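Local coordinates for protein alkylhalidase CmlS (Streptomyces venezuelae, PDB 3I3L) that is a flavin-dependent halogenase of chloramphenicol biosynthesis that holds FAD through a covalent flavin-aspartate bond, at residues T434-A437 with I438-Q442; S451-E454 with L455-A458. All blocks are in the same frame, centred on the assembly; numbering follows the deposited sequence.

Contact 1. Residues T434-A437 with I438-Q442; sequences TMIA and IGRHQ
Ile438 and Arg440 turn back on the residues one helical turn before them, and backbone bonds set the frame. Ile438 N donates to Thr434 O over 3.0 Å, almost straight at the hydrogen (178°). Gly439 N follows with a bond to Met435 O at 2.9 Å, a second i to i+4 link. The pattern then tightens: Arg440 N bonds to Ala437 O at 3.2 Å, an i to i+3 bond that reaches the oxygen from above its carbonyl plane.

The apolar contacts lie on two faces. Thr434 and Ile438 run side by side, and CG2 of Thr434 meets CD1 of Ile438 at 4.0 Å. The threonine methyl can do this because CG2 stands anti to the backbone N, which leaves OG1 (chi1 -69°) beside that N to bond Asp430 O one turn earlier. On the other face, Arg440 leaves the backbone extended and bends at chi3 (-45°), bringing NH2 obliquely to 3.9 Å from CG2 of Ile436. Met435 points elsewhere, onto Phe373 and Phe377 of helix 352-382 and Trp105.

The change from i to i+4 bonds to a closing i to i+3 bond, with the chain extended at Arg440 and His441, is typical of the C-terminal end of an alpha-helix, here helix 430-439.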
ATOM      1  N   THR A 434      -0.519  18.356  -0.378  1.00 40.75           N
ATOM      2  CA  THR A 434       0.842  18.525  -0.730  1.00 40.74           C
ATOM      3  C   THR A 434       1.140  17.790  -2.018  1.00 40.08           C
ATOM      4  O   THR A 434       1.632  18.413  -2.963  1.00 38.78           O
ATOM      5  CB  THR A 434       1.767  18.103   0.413  1.00 41.50           C
ATOM      6  OG1 THR A 434       1.619  19.041   1.496  1.00 45.16           O
ATOM      7  CG2 THR A 434       3.220  18.120  -0.035  1.00 43.07           C
ATOM      8  N   MET A 435       0.823  16.489  -2.048  1.00 38.16           N
ATOM      9  CA  MET A 435       1.043  15.649  -3.194  1.00 37.01           C
ATOM     10  C   MET A 435       0.449  16.257  -4.451  1.00 34.35           C
ATOM     11  O   MET A 435       1.121  16.318  -5.443  1.00 33.78           O
ATOM     12  CB  MET A 435       0.484  14.244  -2.981  1.00 37.03           C
ATOM     13  CG  MET A 435       1.393  13.309  -2.159  1.00 42.70           C
ATOM     14  SD  MET A 435       0.887  11.523  -2.240  1.00 50.19           S
ATOM     15  CE  MET A 435      -0.169  11.572  -3.641  1.00 17.11           C
ATOM     16  N   ILE A 436      -0.795  16.731  -4.370  1.00 33.15           N
ATOM     17  CA  ILE A 436      -1.528  17.244  -5.506  1.00 33.89           C
ATOM     18  C   ILE A 436      -0.843  18.475  -6.058  1.00 33.94           C
ATOM     19  O   ILE A 436      -0.664  18.582  -7.272  1.00 32.11           O
ATOM     20  CB  ILE A 436      -3.027  17.540  -5.185  1.00 34.76           C
ATOM     21  CG1 ILE A 436      -3.811  16.237  -4.893  1.00 36.86           C
ATOM     22  CG2 ILE A 436      -3.725  18.353  -6.317  1.00 34.24           C
ATOM     23  CD1 ILE A 436      -5.323  16.452  -4.486  1.00 37.45           C
ATOM     24  N   ALA A 437      -0.485  19.400  -5.175  1.00 34.76           N
ATOM     25  CA  ALA A 437       0.260  20.618  -5.556  1.00 35.67           C
ATOM     26  C   ALA A 437       1.578  20.297  -6.235  1.00 36.59           C
ATOM     27  O   ALA A 437       1.866  20.818  -7.317  1.00 39.09           O
ATOM     28  CB  ALA A 437       0.525  21.509  -4.326  1.00 36.40           C
ATOM     29  N   ILE A 438       2.400  19.459  -5.621  1.00 36.45           N
ATOM     30  CA  ILE A 438       3.659  19.067  -6.247  1.00 33.76           C
ATOM     31  C   ILE A 438       3.402  18.457  -7.634  1.00 34.22           C
ATOM     32  O   ILE A 438       4.097  18.796  -8.611  1.00 33.48           O
ATOM     33  CB  ILE A 438       4.407  18.089  -5.354  1.00 36.15           C
ATOM     34  CG1 ILE A 438       4.825  18.764  -4.052  1.00 36.98           C
ATOM     35  CG2 ILE A 438       5.627  17.532  -6.051  1.00 35.51           C
ATOM     36  CD1 ILE A 438       5.636  17.807  -3.180  1.00 37.55           C
ATOM     37  N   GLY A 439       2.387  17.595  -7.761  1.00 31.00           N
ATOM     38  CA  GLY A 439       2.158  16.943  -9.005  1.00 30.35           C
ATOM     39  C   GLY A 439       1.326  17.672 -10.039  1.00 31.97           C
ATOM     40  O   GLY A 439       1.061  17.151 -11.130  1.00 31.17           O
ATOM     41  N   ARG A 440       0.927  18.893  -9.723  1.00 33.60           N
ATOM     42  CA  ARG A 440       0.058  19.681 -10.588  1.00 35.41           C
ATOM     43  C   ARG A 440       0.736  19.991 -11.916  1.00 35.71           C
ATOM     44  O   ARG A 440       1.829  20.546 -11.936  1.00 35.94           O
ATOM     45  CB  ARG A 440      -0.305  20.990  -9.864  1.00 37.19           C
ATOM     46  CG  ARG A 440      -1.233  21.920 -10.660  1.00 41.33           C
ATOM     47  CD  ARG A 440      -1.649  23.207  -9.843  1.00 50.66           C
ATOM     48  NE  ARG A 440      -2.056  22.958  -8.438  1.00 50.73           N
ATOM     49  CZ  ARG A 440      -3.222  22.407  -8.069  1.00 55.06           C
ATOM     50  NH1 ARG A 440      -4.117  22.014  -8.984  1.00 55.05           N
ATOM     51  NH2 ARG A 440      -3.495  22.229  -6.775  1.00 52.73           N
ATOM     52  N   HIS A 441       0.097  19.601 -13.029  1.00 36.18           N
ATOM     53  CA  HIS A 441       0.540  20.011 -14.379  1.00 37.11           C
ATOM     54  C   HIS A 441       0.421  21.531 -14.506  1.00 39.14           C
ATOM     55  O   HIS A 441      -0.433  22.184 -13.868  1.00 38.99           O
ATOM     56  CB  HIS A 441      -0.286  19.362 -15.475  1.00 35.42           C
ATOM     57  CG  HIS A 441      -0.170  17.867 -15.537  1.00 37.23           C
ATOM     58  ND1 HIS A 441      -0.516  17.140 -16.665  1.00 32.12           N
ATOM     59  CD2 HIS A 441       0.246  16.958 -14.609  1.00 36.62           C
ATOM     60  CE1 HIS A 441      -0.308  15.854 -16.434  1.00 34.21           C
ATOM     61  NE2 HIS A 441       0.167  15.718 -15.195  1.00 36.86           N
ATOM     62  N   GLN A 442       1.271  22.104 -15.350  1.00 41.57           N
ATOM     63  CA  GLN A 442       1.354  23.568 -15.438  1.00 43.78           C
ATOM     64  C   GLN A 442       0.501  24.157 -16.572  1.00 45.32           C
ATOM     65  O   GLN A 442       0.819  25.192 -17.146  1.00 46.27           O
ATOM     66  CB  GLN A 442       2.812  23.979 -15.533  1.00 43.56           C
ATOM     67  CG  GLN A 442       3.655  23.472 -14.357  1.00 44.00           C
ATOM     68  CD  GLN A 442       3.219  24.085 -13.038  1.00 46.69           C
ATOM     69  OE1 GLN A 442       2.593  23.418 -12.199  1.00 44.71           O
ATOM     70  NE2 GLN A 442       3.523  25.355 -12.851  1.00 45.21           N
TER

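Contact 2. Residues S451-E454 with L455-A458; sequences SEAE and LNPA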
ATOM      1  N   SER A 451       6.053  17.276 -19.039  1.00 42.16           N
ATOM      2  CA  SER A 451       7.275  16.584 -18.643  1.00 42.36           C
ATOM      3  C   SER A 451       7.361  16.586 -17.121  1.00 40.34           C
ATOM      4  O   SER A 451       6.917  17.508 -16.488  1.00 42.55           O
ATOM      5  CB  SER A 451       8.511  17.262 -19.254  1.00 41.84           C
ATOM      6  OG  SER A 451       8.496  18.653 -18.939  1.00 44.82           O
ATOM      7  N   GLU A 452       7.959  15.567 -16.544  1.00 40.20           N
ATOM      8  CA  GLU A 452       8.062  15.496 -15.081  1.00 40.96           C
ATOM      9  C   GLU A 452       8.920  16.605 -14.506  1.00 39.69           C
ATOM     10  O   GLU A 452       8.777  16.978 -13.340  1.00 38.66           O
ATOM     11  CB  GLU A 452       8.533  14.108 -14.625  1.00 40.88           C
ATOM     12  CG  GLU A 452       7.449  13.042 -14.854  1.00 44.78           C
ATOM     13  CD  GLU A 452       7.759  11.717 -14.201  1.00 49.61           C
ATOM     14  OE1 GLU A 452       8.610  11.698 -13.287  1.00 51.91           O
ATOM     15  OE2 GLU A 452       7.142  10.693 -14.592  1.00 48.94           O
ATOM     16  N   ALA A 453       9.806  17.146 -15.333  1.00 39.46           N
ATOM     17  CA  ALA A 453      10.634  18.265 -14.896  1.00 37.77           C
ATOM     18  C   ALA A 453       9.823  19.547 -14.625  1.00 37.12           C
ATOM     19  O   ALA A 453      10.229  20.383 -13.797  1.00 37.48           O
ATOM     20  CB  ALA A 453      11.764  18.512 -15.911  1.00 38.34           C
ATOM     21  N   GLU A 454       8.670  19.700 -15.280  1.00 34.78           N
ATOM     22  CA  GLU A 454       7.806  20.856 -14.990  1.00 32.94           C
ATOM     23  C   GLU A 454       7.257  20.788 -13.545  1.00 33.65           C
ATOM     24  O   GLU A 454       6.727  21.762 -13.025  1.00 32.70           O
ATOM     25  CB  GLU A 454       6.677  20.943 -16.005  1.00 33.95           C
ATOM     26  CG  GLU A 454       5.388  20.155 -15.598  1.00 37.89           C
ATOM     27  CD  GLU A 454       4.371  20.086 -16.714  1.00 41.80           C
ATOM     28  OE1 GLU A 454       3.144  20.257 -16.442  1.00 38.25           O
ATOM     29  OE2 GLU A 454       4.789  19.846 -17.874  1.00 46.69           O
ATOM     30  N   LEU A 455       7.430  19.642 -12.878  1.00 33.26           N
ATOM     31  CA  LEU A 455       6.979  19.494 -11.485  1.00 33.95           C
ATOM     32  C   LEU A 455       8.059  19.925 -10.508  1.00 33.73           C
ATOM     33  O   LEU A 455       7.788  20.049  -9.312  1.00 32.51           O
ATOM     34  CB  LEU A 455       6.627  18.012 -11.191  1.00 31.33           C
ATOM     35  CG  LEU A 455       5.522  17.393 -12.057  1.00 31.36           C
ATOM     36  CD1 LEU A 455       5.215  15.980 -11.520  1.00 29.59           C
ATOM     37  CD2 LEU A 455       4.265  18.250 -12.095  1.00 27.86           C
ATOM     38  N   ASN A 456       9.300  20.066 -10.996  1.00 33.75           N
ATOM     39  CA  ASN A 456      10.431  20.334 -10.093  1.00 33.88           C
ATOM     40  C   ASN A 456      10.317  21.601  -9.277  1.00 32.64           C
ATOM     41  O   ASN A 456      10.787  21.641  -8.163  1.00 33.87           O
ATOM     42  CB  ASN A 456      11.790  20.306 -10.823  1.00 34.48           C
ATOM     43  CG  ASN A 456      12.215  18.901 -11.151  1.00 37.77           C
ATOM     44  OD1 ASN A 456      13.014  18.626 -12.072  1.00 38.85           O
ATOM     45  ND2 ASN A 456      11.653  17.990 -10.430  1.00 36.21           N
ATOM     46  N   PRO A 457       9.712  22.664  -9.831  1.00 31.75           N
ATOM     47  CA  PRO A 457       9.678  23.868  -9.015  1.00 31.14           C
ATOM     48  C   PRO A 457       8.776  23.719  -7.811  1.00 31.79           C
ATOM     49  O   PRO A 457       9.143  24.165  -6.695  1.00 30.81           O
ATOM     50  CB  PRO A 457       9.138  24.948 -10.003  1.00 31.08           C
ATOM     51  CG  PRO A 457       9.605  24.474 -11.344  1.00 30.97           C
ATOM     52  CD  PRO A 457       9.352  22.952 -11.238  1.00 32.21           C
ATOM     53  N   ALA A 458       7.595  23.108  -8.007  1.00 31.52           N
ATOM     54  CA  ALA A 458       6.677  22.956  -6.860  1.00 33.55           C
ATOM     55  C   ALA A 458       7.308  22.002  -5.828  1.00 33.20           C
ATOM     56  O   ALA A 458       7.210  22.213  -4.612  1.00 32.56           O
ATOM     57  CB  ALA A 458       5.258  22.482  -7.296  1.00 34.28           C
TER
HETATM   58  O   HOH W   1       5.805  22.724 -10.544  1.00 36.43           O
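Leu455 and Asn456 fold back over the short 3-10 turn of Glu452-Glu454, held first by the backbone. Leu455 N donates to Glu452 O, and Asn456 N donates to Ala453 O at 3.0 Å; both are i to i+3 bonds. Glu454 N bonds Ser451 O in the same spacing.

Close carbon contacts accompany these bonds. CB of Leu455 lies 3.2 Å from Glu452 O, while its CD2 methyl reaches CG of Glu454 at 4.1 Å, the two side chains crossing at a slant. Asn456 sets CB against Ala453 O, and its OD1 comes within 4.0 Å of CB of Ala453. Pro457 has no N-H and could not have closed an i to i+3 bond; its CD rests 3.4 Å from Glu454 O.

A water stands between Glu454 O, to which it donates at 2.8 Å, and Ala458 N, from which it accepts, in place of a direct i to i+4 bond.

The carboxylate of Glu454 turns back: with chi1 at 90°, CG sits between the backbone N and the carbonyl carbon, and OE2 takes the N-H of Ser451 at 3.1 Å from above the carboxylate plane. OE1 accepts a hydrogen bond from Gln442 N and forms a salt bridge with Arg443. Were this residue an alanine, Ser451 N, Gln442 N and the Arg443 charge would probably be left without this shared partner. One carboxylate thus meets two backbone amides and a guanidinium, a setting likely to stabilise its negative charge.

How the contacts relate
Coming from the N terminus, the chain first forms contact 1, where helix 430-439 ends and Arg440-Gln442 lead away as a loop. After eight intervening residues contact 2 turns the chain into helix 456-471. Each contact closes only a local turn, and the two stand in series, neither nested nor crossed, with centres about 9 Å apart. The connecting loop folds back so that they touch: the carboxylate of contact 2 reaches the end of contact 1, and CD2 of Leu455 packs against Gly439 O and Arg440 O. Beyond them, His441 bonds to Thr106 and Glu452 to Ser108, tying the connection between helices 430-439 and 456-471 to strand 105-108.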